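Local structure of hemolysin-related protein (Vibrio cholerae serotype O1, 6MLT) at residues A[287-292]-A[440-445]; A[295-300]-A[428-433]; A[308-313]-A[409-414]; A[319-324]-A[334-339]. The protein serves as a secreted biofilm matrix protein that binds calcium and probably carbohydrate, and is thought to help biofilms adhere. One frame throughout, in Å; residues are numbered along the deposited sequence.

In the fold
Interaction 1 sits where the beta-propeller gives way to the beta-prism lectin domain, and interactions 2, 3 and 4 are all nested inside the chain loop that it closes. Interactions 2 and 3 share one four-stranded sheet: their centres are about 9 Å apart, and N411 N and Q430 O approach to 2.8 Å, probably a hydrogen bond between strands 405-413 and 428-435. Interaction 4 belongs to the next sheet, its centre about 12 Å from that of interaction 3, where I337 packs against V311 and V412. Interaction 1 lies about 27 Å, centre to centre, from interaction 2. Only interaction 1 comes near a metal, with the Q440 side chain about 6 Å from a sodium ion.

Interaction 1: A[287-292]-A[440-445]; sequences SSSATT and QSHMGI
S289, in a short 3-10 turn, pushes its side chain against S441 and H442 of the type I turn Q440-M443. Its CB already lies 3.3 Å from H442 ND1. Rotation of OG to the position anti to the carbonyl carbon (chi1 -74°) then places the hydroxyl between the two partners. S289 OG hydrogen-bonds to S441 OG at 2.6 Å and to H442 ND1 at 2.9 Å. The imidazole receives it at its edge, in the ring plane, while CG of M443 lies over one ring face. A438 O adds a weak third bond to the same hydroxyl. Beside this pair, a water joins the segments a second time: it donates to S288 OG at 2.8 Å and is 3.1 Å from S441 OG. S288 OG is also hydrogen-bonded to K285 O, earlier in the chain. The Q440 side chain starts away from 287-292, and its NE2 is weakly bonded to the backbone O of D230, a residue of a sodium site. The segments are the outgoing and returning ends of the excursion from the propeller blade containing strands 277-279 and 443-448 into the lectin domain. Here the link is almost wholly polar: S289 OG has one proton for S441 OG, H442 ND1 and the weakly bound A438 O, so it must accept from at least some of its partners.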
loop_
_atom_site.group_PDB
_atom_site.type_symbol
_atom_site.label_atom_id
_atom_site.label_comp_id
_atom_site.label_asym_id
_atom_site.label_seq_id
_atom_site.Cartn_x
_atom_site.Cartn_y
_atom_site.Cartn_z
ATOM N N SER A 287 1.768 10.087 11.153
ATOM C CA SER A 287 2.382 10.446 12.427
ATOM C C SER A 287 1.356 10.642 13.537
ATOM O O SER A 287 1.707 10.509 14.715
ATOM C CB SER A 287 3.212 11.718 12.267
ATOM O OG SER A 287 2.386 12.813 11.915
ATOM N N SER A 288 0.103 10.958 13.195
ATOM C CA SER A 288 -0.931 11.140 14.209
ATOM C C SER A 288 -1.268 9.850 14.945
ATOM O O SER A 288 -1.942 9.908 15.979
ATOM C CB SER A 288 -2.201 11.717 13.569
ATOM O OG SER A 288 -2.886 10.750 12.785
ATOM N N SER A 289 -0.823 8.698 14.443
ATOM C CA SER A 289 -1.051 7.415 15.093
ATOM C C SER A 289 0.193 6.869 15.779
ATOM O O SER A 289 0.135 5.778 16.357
ATOM C CB SER A 289 -1.558 6.386 14.072
ATOM O OG SER A 289 -2.907 6.639 13.725
ATOM N N ALA A 290 1.310 7.589 15.731
ATOM C CA ALA A 290 2.560 7.084 16.270
ATOM C C ALA A 290 2.644 7.316 17.775
ATOM O O ALA A 290 2.146 8.314 18.304
ATOM C CB ALA A 290 3.749 7.753 15.579
ATOM N N THR A 291 3.285 6.374 18.460
ATOM C CA THR A 291 3.520 6.454 19.896
ATOM C C THR A 291 4.917 7.022 20.124
ATOM O O THR A 291 5.907 6.442 19.666
ATOM C CB THR A 291 3.374 5.075 20.544
ATOM O OG1 THR A 291 2.097 4.520 20.205
ATOM C CG2 THR A 291 3.490 5.169 22.055
ATOM N N THR A 292 4.994 8.151 20.826
ATOM C CA THR A 292 6.236 8.895 20.986
ATOM C C THR A 292 6.492 9.188 22.460
ATOM O O THR A 292 5.573 9.218 23.280
ATOM C CB THR A 292 6.199 10.212 20.198
ATOM O OG1 THR A 292 7.390 10.965 20.460
ATOM C CG2 THR A 292 4.984 11.044 20.591
ATOM N N GLN A 440 -3.540 2.482 13.687
ATOM C CA GLN A 440 -4.091 2.705 12.352
ATOM C C GLN A 440 -5.304 3.630 12.396
ATOM O O GLN A 440 -6.185 3.554 11.532
ATOM C CB GLN A 440 -4.459 1.380 11.685
ATOM C CG GLN A 440 -3.383 0.302 11.780
ATOM C CD GLN A 440 -2.096 0.649 11.038
ATOM O OE1 GLN A 440 -1.981 1.700 10.409
ATOM N NE2 GLN A 440 -1.120 -0.248 11.111
ATOM N N SER A 441 -5.356 4.529 13.381
ATOM C CA SER A 441 -6.481 5.453 13.478
ATOM C C SER A 441 -6.535 6.419 12.303
ATOM O O SER A 441 -7.572 7.053 12.083
ATOM C CB SER A 441 -6.403 6.241 14.787
ATOM O OG SER A 441 -5.255 7.069 14.802
ATOM N N HIS A 442 -5.445 6.553 11.554
ATOM C CA HIS A 442 -5.389 7.429 10.391
ATOM C C HIS A 442 -5.848 6.748 9.102
ATOM O O HIS A 442 -6.066 7.438 8.097
ATOM C CB HIS A 442 -3.957 7.940 10.204
ATOM C CG HIS A 442 -2.962 6.848 9.950
ATOM N ND1 HIS A 442 -2.487 6.024 10.947
ATOM C CD2 HIS A 442 -2.370 6.433 8.804
ATOM C CE1 HIS A 442 -1.638 5.154 10.429
ATOM N NE2 HIS A 442 -1.552 5.378 9.129
ATOM N N MET A 443 -5.995 5.427 9.108
ATOM C CA MET A 443 -6.297 4.669 7.902
ATOM C C MET A 443 -7.789 4.703 7.584
ATOM O O MET A 443 -8.645 4.701 8.480
ATOM C CB MET A 443 -5.855 3.213 8.055
ATOM C CG MET A 443 -4.345 3.020 8.162
ATOM S SD MET A 443 -3.471 3.609 6.709
ATOM C CE MET A 443 -4.089 2.464 5.470
ATOM N N GLY A 444 -8.091 4.710 6.287
ATOM C CA GLY A 444 -9.460 4.627 5.829
ATOM C C GLY A 444 -9.567 3.706 4.631
ATOM O O GLY A 444 -8.596 3.467 3.906
ATOM N N ILE A 445 -10.775 3.183 4.446
ATOM C CA ILE A 445 -11.139 2.364 3.297
ATOM C C ILE A 445 -12.295 3.069 2.601
ATOM O O ILE A 445 -13.343 3.296 3.215
ATOM C CB ILE A 445 -11.553 0.947 3.718
ATOM C CG1 ILE A 445 -10.398 0.239 4.423
ATOM C CG2 ILE A 445 -12.017 0.141 2.523
ATOM C CD1 ILE A 445 -10.860 -0.827 5.399
HETATM O O HOH W 1 -5.424 9.675 13.171
#

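Interaction 2: A[295-300]-A[428-433]; sequences AQSAVY and AVQFLV
Segments 295-300 and 428-433 run antiparallel, their end-to-end directions 159° apart, with A295 and V433 forming a hydrogen-bonded pair at one end and Y300 and V429 another at the opposite end. V433 N reaches A295 O at 3.0 Å, and Y300 N reaches V429 O at 2.8 Å. Between them segment 295-300 carries one extra residue, so the register slips by one and side chains take over part of the bonding. S297 N still bonds to F431 O, but F431 N is met by the hydroxyl S297 OG at 2.9 Å instead of a carbonyl. The same OG gives its proton to A298 O, on a lone pair in the carbonyl plane. Q430 supplies the other substitute: CG stands anti to the backbone N (chi1 175°), the chain continues extended, and NE2 donates to S297 O at 2.8 Å. CG2 of V299 packs 3.7 Å from that NE2. On the face bearing Y300 and V433, the Y300 and F431 side chains cross at about a right angle, CE2 to CE2 at 3.8 Å, with the Y300 atom at the edge of the F431 ring. These aromatics pack on V357 of strand 352-359 in another sheet. The result is a one-residue slip that interrupts the edge strand of a beta-prism sheet, in which the first strand in sequence, 295-301, lies beside the last, 428-435.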
loop_
_atom_site.group_PDB
_atom_site.type_symbol
_atom_site.label_atom_id
_atom_site.label_comp_id
_atom_site.label_asym_id
_atom_site.label_seq_id
_atom_site.Cartn_x
_atom_site.Cartn_y
_atom_site.Cartn_z
ATOM N N ALA A 295 7.367 11.608 28.399
ATOM C CA ALA A 295 7.613 11.716 29.829
ATOM C C ALA A 295 8.674 10.697 30.218
ATOM O O ALA A 295 9.025 9.805 29.440
ATOM C CB ALA A 295 6.331 11.503 30.637
ATOM N N GLN A 296 9.173 10.834 31.444
ATOM C CA GLN A 296 10.233 9.963 31.923
ATOM C C GLN A 296 10.157 9.852 33.438
ATOM O O GLN A 296 9.593 10.711 34.123
ATOM C CB GLN A 296 11.608 10.482 31.494
ATOM C CG GLN A 296 11.915 11.877 31.993
ATOM C CD GLN A 296 13.138 12.467 31.335
ATOM O OE1 GLN A 296 13.525 12.057 30.239
ATOM N NE2 GLN A 296 13.758 13.432 31.997
ATOM N N SER A 297 10.739 8.773 33.952
ATOM C CA SER A 297 10.876 8.584 35.383
ATOM C C SER A 297 12.044 9.415 35.904
ATOM O O SER A 297 12.731 10.109 35.152
ATOM C CB SER A 297 11.103 7.109 35.695
ATOM O OG SER A 297 12.388 6.714 35.236
ATOM N N ALA A 298 12.291 9.322 37.208
ATOM C CA ALA A 298 13.525 9.842 37.765
ATOM C C ALA A 298 14.695 8.959 37.328
ATOM O O ALA A 298 14.516 7.882 36.748
ATOM C CB ALA A 298 13.443 9.906 39.290
ATOM N N VAL A 299 15.907 9.431 37.601
ATOM C CA VAL A 299 17.121 8.655 37.366
ATOM C C VAL A 299 17.389 7.803 38.596
ATOM O O VAL A 299 17.429 8.317 39.721
ATOM C CB VAL A 299 18.317 9.574 37.063
ATOM C CG1 VAL A 299 19.586 8.749 36.853
ATOM C CG2 VAL A 299 18.032 10.431 35.838
ATOM N N TYR A 300 17.582 6.505 38.388
ATOM C CA TYR A 300 17.857 5.565 39.470
ATOM C C TYR A 300 19.276 5.029 39.323
ATOM O O TYR A 300 19.597 4.381 38.322
ATOM C CB TYR A 300 16.840 4.423 39.457
ATOM C CG TYR A 300 15.412 4.907 39.380
ATOM C CD1 TYR A 300 14.825 5.576 40.448
ATOM C CD2 TYR A 300 14.655 4.711 38.231
ATOM C CE1 TYR A 300 13.522 6.033 40.377
ATOM C CE2 TYR A 300 13.351 5.161 38.153
ATOM C CZ TYR A 300 12.792 5.819 39.230
ATOM O OH TYR A 300 11.498 6.269 39.159
ATOM N N ALA A 428 23.231 3.424 36.115
ATOM C CA ALA A 428 21.985 4.131 36.370
ATOM C C ALA A 428 21.034 3.891 35.211
ATOM O O ALA A 428 21.454 3.625 34.080
ATOM C CB ALA A 428 22.204 5.633 36.569
ATOM N N VAL A 429 19.735 4.021 35.496
ATOM C CA VAL A 429 18.701 3.862 34.483
ATOM C C VAL A 429 17.599 4.889 34.692
ATOM O O VAL A 429 17.387 5.405 35.792
ATOM C CB VAL A 429 18.082 2.445 34.477
ATOM C CG1 VAL A 429 19.111 1.417 34.091
ATOM C CG2 VAL A 429 17.480 2.123 35.841
ATOM N N GLN A 430 16.881 5.154 33.608
ATOM C CA GLN A 430 15.742 6.055 33.603
ATOM C C GLN A 430 14.794 5.570 32.521
ATOM O O GLN A 430 15.236 5.206 31.430
ATOM C CB GLN A 430 16.179 7.502 33.351
ATOM C CG GLN A 430 15.048 8.504 33.215
ATOM C CD GLN A 430 15.568 9.914 33.004
ATOM O OE1 GLN A 430 16.491 10.136 32.218
ATOM N NE2 GLN A 430 14.997 10.871 33.725
ATOM N N PHE A 431 13.503 5.548 32.830
ATOM C CA PHE A 431 12.506 4.977 31.936
ATOM C C PHE A 431 11.797 6.071 31.152
ATOM O O PHE A 431 11.429 7.109 31.710
ATOM C CB PHE A 431 11.493 4.150 32.722
ATOM C CG PHE A 431 12.126 3.084 33.552
ATOM C CD1 PHE A 431 12.602 1.926 32.962
ATOM C CD2 PHE A 431 12.283 3.251 34.914
ATOM C CE1 PHE A 431 13.212 0.945 33.724
ATOM C CE2 PHE A 431 12.891 2.272 35.684
ATOM C CZ PHE A 431 13.354 1.119 35.084
ATOM N N LEU A 432 11.605 5.819 29.860
ATOM C CA LEU A 432 10.951 6.738 28.938
ATOM C C LEU A 432 9.606 6.156 28.522
ATOM O O LEU A 432 9.532 4.991 28.111
ATOM C CB LEU A 432 11.825 6.973 27.707
ATOM C CG LEU A 432 13.297 7.276 27.991
ATOM C CD1 LEU A 432 14.110 7.298 26.707
ATOM C CD2 LEU A 432 13.427 8.596 28.735
ATOM N N VAL A 433 8.552 6.968 28.614
ATOM C CA VAL A 433 7.186 6.522 28.368
ATOM C C VAL A 433 6.493 7.498 27.418
ATOM O O VAL A 433 6.947 8.623 27.202
ATOM C CB VAL A 433 6.380 6.390 29.675
ATOM C CG1 VAL A 433 7.037 5.366 30.608
ATOM C CG2 VAL A 433 6.261 7.743 30.368
#

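Interaction 3: A[308-313]-A[409-414]; sequences QQRVLA and GMNVWS
An antiparallel edge pairing of a beta-prism sheet sets strand 309-312 against strand 405-413, with Q309 opposite V412 and V311 opposite M410 as hydrogen-bonded pairs. The V311-M410 bonds are short: V311 N to M410 O and M410 N to V311 O are both 2.7 Å. G409 lets the strands draw in at their end, its CA 4.1 Å from L312 CA, where a side chain would have no room. On one face V311 and V412 meet through their CG2 methyls at 4.0 Å. This face looks into the prism, for Q309, V311 and V412 all touch I337 of strand 336-338, which belongs to the neighbouring sheet. Q308 lays its side chain by W413 and N411. Its CG is anti to the backbone N (chi1 160°) and the chain runs extended alongside W413, pointing the same way. Q308 CB rests over one face of the indole, toward the rim, 3.5 Å from W413 NE1, and OE1 comes as near to CZ2. The amide planes of Q308 and N411 stand 54° apart. As modelled, Q308 NE2 and N411 ND2 are two donors 3.1 Å apart, so the orientation of the Q308 amide is doubtful. N411 ND2 itself is bonded to Q430 OE1 on the next strand, while its OD1 sits beside CA and CB of R310.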
loop_
_atom_site.group_PDB
_atom_site.type_symbol
_atom_site.label_atom_id
_atom_site.label_comp_id
_atom_site.label_asym_id
_atom_site.label_seq_id
_atom_site.Cartn_x
_atom_site.Cartn_y
_atom_site.Cartn_z
ATOM N N GLN A 308 25.090 9.598 29.706
ATOM C CA GLN A 308 23.728 9.163 29.422
ATOM C C GLN A 308 23.582 8.779 27.952
ATOM O O GLN A 308 23.990 9.530 27.065
ATOM C CB GLN A 308 22.771 10.299 29.792
ATOM C CG GLN A 308 21.401 10.256 29.173
ATOM C CD GLN A 308 20.559 11.422 29.630
ATOM O OE1 GLN A 308 21.010 12.241 30.429
ATOM N NE2 GLN A 308 19.338 11.511 29.127
ATOM N N GLN A 309 23.008 7.601 27.694
ATOM C CA GLN A 309 22.767 7.130 26.332
ATOM C C GLN A 309 21.348 6.596 26.222
ATOM O O GLN A 309 20.922 5.777 27.043
ATOM C CB GLN A 309 23.776 6.048 25.933
ATOM C CG GLN A 309 25.227 6.500 26.056
ATOM C CD GLN A 309 26.218 5.447 25.601
ATOM O OE1 GLN A 309 27.051 4.982 26.381
ATOM N NE2 GLN A 309 26.141 5.071 24.331
ATOM N N ARG A 310 20.625 7.051 25.204
ATOM C CA ARG A 310 19.224 6.694 25.038
ATOM C C ARG A 310 19.083 5.376 24.291
ATOM O O ARG A 310 19.729 5.157 23.263
ATOM C CB ARG A 310 18.470 7.790 24.283
ATOM C CG ARG A 310 16.985 7.494 24.088
ATOM C CD ARG A 310 16.281 8.605 23.315
ATOM N NE ARG A 310 16.699 8.651 21.916
ATOM C CZ ARG A 310 16.250 9.532 21.028
ATOM N NH1 ARG A 310 15.360 10.450 21.387
ATOM N NH2 ARG A 310 16.689 9.495 19.777
ATOM N N VAL A 311 18.206 4.516 24.798
ATOM C CA VAL A 311 17.923 3.217 24.201
ATOM C C VAL A 311 16.419 3.133 24.000
ATOM O O VAL A 311 15.663 3.052 24.974
ATOM C CB VAL A 311 18.423 2.053 25.071
ATOM C CG1 VAL A 311 18.022 0.713 24.465
ATOM C CG2 VAL A 311 19.922 2.129 25.242
ATOM N N LEU A 312 15.985 3.134 22.746
ATOM C CA LEU A 312 14.576 3.022 22.409
ATOM C C LEU A 312 14.262 1.585 22.029
ATOM O O LEU A 312 15.050 0.928 21.348
ATOM C CB LEU A 312 14.209 3.966 21.259
ATOM C CG LEU A 312 14.413 5.462 21.513
ATOM C CD1 LEU A 312 14.121 6.261 20.248
ATOM C CD2 LEU A 312 13.544 5.952 22.668
ATOM N N ALA A 313 13.105 1.101 22.475
ATOM C CA ALA A 313 12.701 -0.259 22.167
ATOM C C ALA A 313 12.395 -0.394 20.680
ATOM O O ALA A 313 11.770 0.483 20.076
ATOM C CB ALA A 313 11.479 -0.642 22.997
ATOM N N GLY A 409 11.349 3.118 26.099
ATOM C CA GLY A 409 12.796 3.007 26.074
ATOM C C GLY A 409 13.382 3.345 27.427
ATOM O O GLY A 409 12.663 3.471 28.424
ATOM N N MET A 410 14.707 3.494 27.451
ATOM C CA MET A 410 15.417 3.835 28.674
ATOM C C MET A 410 16.620 4.705 28.339
ATOM O O MET A 410 17.216 4.576 27.269
ATOM C CB MET A 410 15.900 2.585 29.424
ATOM C CG MET A 410 14.806 1.598 29.823
ATOM S SD MET A 410 15.474 0.097 30.593
ATOM C CE MET A 410 16.317 0.778 32.016
ATOM N N ASN A 411 16.969 5.595 29.264
ATOM C CA ASN A 411 18.302 6.180 29.291
ATOM C C ASN A 411 19.176 5.303 30.177
ATOM O O ASN A 411 18.743 4.852 31.243
ATOM C CB ASN A 411 18.272 7.618 29.810
ATOM C CG ASN A 411 17.637 8.583 28.825
ATOM O OD1 ASN A 411 17.772 8.432 27.614
ATOM N ND2 ASN A 411 16.937 9.583 29.348
ATOM N N VAL A 412 20.397 5.039 29.718
ATOM C CA VAL A 412 21.291 4.079 30.356
ATOM C C VAL A 412 22.635 4.752 30.595
ATOM O O VAL A 412 23.194 5.375 29.686
ATOM C CB VAL A 412 21.460 2.813 29.493
ATOM C CG1 VAL A 412 22.377 1.802 30.170
ATOM C CG2 VAL A 412 20.095 2.188 29.197
ATOM N N TRP A 413 23.138 4.644 31.821
ATOM C CA TRP A 413 24.461 5.128 32.194
ATOM C C TRP A 413 25.343 3.928 32.507
ATOM O O TRP A 413 24.961 3.077 33.320
ATOM C CB TRP A 413 24.407 6.027 33.430
ATOM C CG TRP A 413 23.789 7.395 33.269
ATOM C CD1 TRP A 413 24.446 8.595 33.255
ATOM C CD2 TRP A 413 22.395 7.703 33.141
ATOM N NE1 TRP A 413 23.549 9.626 33.118
ATOM C CE2 TRP A 413 22.283 9.106 33.047
ATOM C CE3 TRP A 413 21.233 6.929 33.099
ATOM C CZ2 TRP A 413 21.058 9.747 32.901
ATOM C CZ3 TRP A 413 20.020 7.564 32.960
ATOM C CH2 TRP A 413 19.939 8.959 32.861
ATOM N N SER A 414 26.523 3.871 31.893
ATOM C CA SER A 414 27.500 2.831 32.203
ATOM C C SER A 414 28.884 3.456 32.240
ATOM O O SER A 414 29.344 4.011 31.238
ATOM C CB SER A 414 27.463 1.696 31.182
ATOM O OG SER A 414 28.421 0.696 31.514
#

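Interaction 4: A[319-324]-A[334-339]; sequences AIRSGA and QNMIGG
R321 and M336 interlock across an intervening strand, and the arginine reaches past the methionine to the carbonyl of G339. R321 NH1 donates to G339 O at 2.8 Å in a nearly straight bond (175°), the oxygen lying in the guanidinium plane. A water in the same plane accepts from R321 NH2 at 2.9 Å and donates back to G339 O. The sulfur of M336 approaches the guanidinium obliquely, SD 3.7 Å from R321 NE. Beyond it, M336 bends at its last torsion (chi3 79°), which brings CE down onto the backbone of 319-321, 3.4 Å from both A319 O and R321 N. CE also touches CB of A319, at 4.1 Å. Strands 317-322 and 336-338 are not neighbours in this four-stranded beta-prism sheet: strand 326-330 runs between them, and the axes of 319-322 and 336-338 come no closer than 8.2 Å. Both side chains therefore lie across A328 of that middle strand. Further out, the R321 side chain is steered by a bend at chi3 (-81°), which places NE, and NH1 has a second acceptor in G341 O. With two carbonyls on one nitrogen, the positive charge is probably well stabilised. The end of strand 336-338 has a further hold, K421 NZ bonding to G338 O. On strand 317-322, S322 O takes a weak hydrogen bond from S343 OG of strand 343-348.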
loop_
_atom_site.group_PDB
_atom_site.type_symbol
_atom_site.label_atom_id
_atom_site.label_comp_id
_atom_site.label_asym_id
_atom_site.label_seq_id
_atom_site.Cartn_x
_atom_site.Cartn_y
_atom_site.Cartn_z
ATOM N N ALA A 319 16.592 -5.577 24.755
ATOM C CA ALA A 319 17.518 -6.651 25.084
ATOM C C ALA A 319 18.294 -6.277 26.341
ATOM O O ALA A 319 18.688 -5.121 26.517
ATOM C CB ALA A 319 18.486 -6.902 23.932
ATOM N N ILE A 320 18.512 -7.259 27.210
ATOM C CA ILE A 320 19.215 -7.042 28.472
ATOM C C ILE A 320 20.161 -8.204 28.713
ATOM O O ILE A 320 19.752 -9.368 28.640
ATOM C CB ILE A 320 18.243 -6.911 29.656
ATOM C CG1 ILE A 320 17.258 -5.762 29.411
ATOM C CG2 ILE A 320 19.025 -6.701 30.960
ATOM C CD1 ILE A 320 16.198 -5.620 30.510
ATOM N N ARG A 321 21.418 -7.897 29.017
ATOM C CA ARG A 321 22.357 -8.903 29.489
ATOM C C ARG A 321 22.565 -8.701 30.979
ATOM O O ARG A 321 22.804 -7.576 31.437
ATOM C CB ARG A 321 23.688 -8.855 28.731
ATOM C CG ARG A 321 23.711 -9.768 27.495
ATOM C CD ARG A 321 25.117 -9.942 26.908
ATOM N NE ARG A 321 25.525 -8.820 26.061
ATOM C CZ ARG A 321 26.278 -7.796 26.450
ATOM N NH1 ARG A 321 26.729 -7.719 27.691
ATOM N NH2 ARG A 321 26.586 -6.832 25.586
ATOM N N SER A 322 22.444 -9.786 31.739
ATOM C CA SER A 322 22.504 -9.684 33.185
ATOM C C SER A 322 22.932 -11.024 33.757
ATOM O O SER A 322 22.684 -12.074 33.166
ATOM C CB SER A 322 21.150 -9.269 33.764
ATOM O OG SER A 322 20.170 -10.266 33.524
ATOM N N GLY A 323 23.593 -10.961 34.910
ATOM C CA GLY A 323 23.908 -12.139 35.689
ATOM C C GLY A 323 23.576 -11.874 37.139
ATOM O O GLY A 323 22.398 -11.823 37.511
ATOM N N ALA A 324 24.605 -11.679 37.966
ATOM C CA ALA A 324 24.377 -11.204 39.323
ATOM C C ALA A 324 23.805 -9.792 39.323
ATOM O O ALA A 324 23.041 -9.429 40.227
ATOM C CB ALA A 324 25.683 -11.246 40.117
ATOM N N GLN A 334 23.013 -6.671 19.491
ATOM C CA GLN A 334 24.200 -6.147 18.828
ATOM C C GLN A 334 24.545 -4.720 19.237
ATOM O O GLN A 334 25.707 -4.320 19.102
ATOM C CB GLN A 334 24.024 -6.206 17.302
ATOM N N ASN A 335 23.585 -3.946 19.737
ATOM C CA ASN A 335 23.795 -2.535 20.073
ATOM C C ASN A 335 23.412 -2.336 21.534
ATOM O O ASN A 335 22.340 -1.804 21.838
ATOM C CB ASN A 335 22.973 -1.619 19.147
ATOM C CG ASN A 335 23.231 -1.891 17.680
ATOM O OD1 ASN A 335 24.180 -1.370 17.096
ATOM N ND2 ASN A 335 22.379 -2.712 17.074
ATOM N N MET A 336 24.295 -2.749 22.440
ATOM C CA MET A 336 23.993 -2.757 23.863
ATOM C C MET A 336 24.932 -1.831 24.622
ATOM O O MET A 336 26.141 -1.809 24.376
ATOM C CB MET A 336 24.077 -4.176 24.421
ATOM C CG MET A 336 23.042 -5.097 23.802
ATOM S SD MET A 336 22.922 -6.643 24.673
ATOM C CE MET A 336 21.914 -6.169 26.081
ATOM N N ILE A 337 24.359 -1.084 25.559
ATOM C CA ILE A 337 25.096 -0.153 26.404
ATOM C C ILE A 337 25.418 -0.864 27.707
ATOM O O ILE A 337 24.508 -1.256 28.442
ATOM C CB ILE A 337 24.278 1.119 26.667
ATOM C CG1 ILE A 337 23.735 1.683 25.348
ATOM C CG2 ILE A 337 25.105 2.144 27.413
ATOM C CD1 ILE A 337 24.782 1.874 24.270
ATOM N N GLY A 338 26.702 -1.014 28.002
ATOM C CA GLY A 338 27.137 -1.636 29.227
ATOM C C GLY A 338 28.306 -2.563 28.976
ATOM O O GLY A 338 28.931 -2.544 27.916
ATOM N N GLY A 339 28.594 -3.384 29.976
ATOM C CA GLY A 339 29.695 -4.318 29.912
ATOM C C GLY A 339 29.404 -5.476 28.970
ATOM O O GLY A 339 28.365 -5.557 28.312
HETATM O O HOH W 2 27.984 -4.314 25.690
#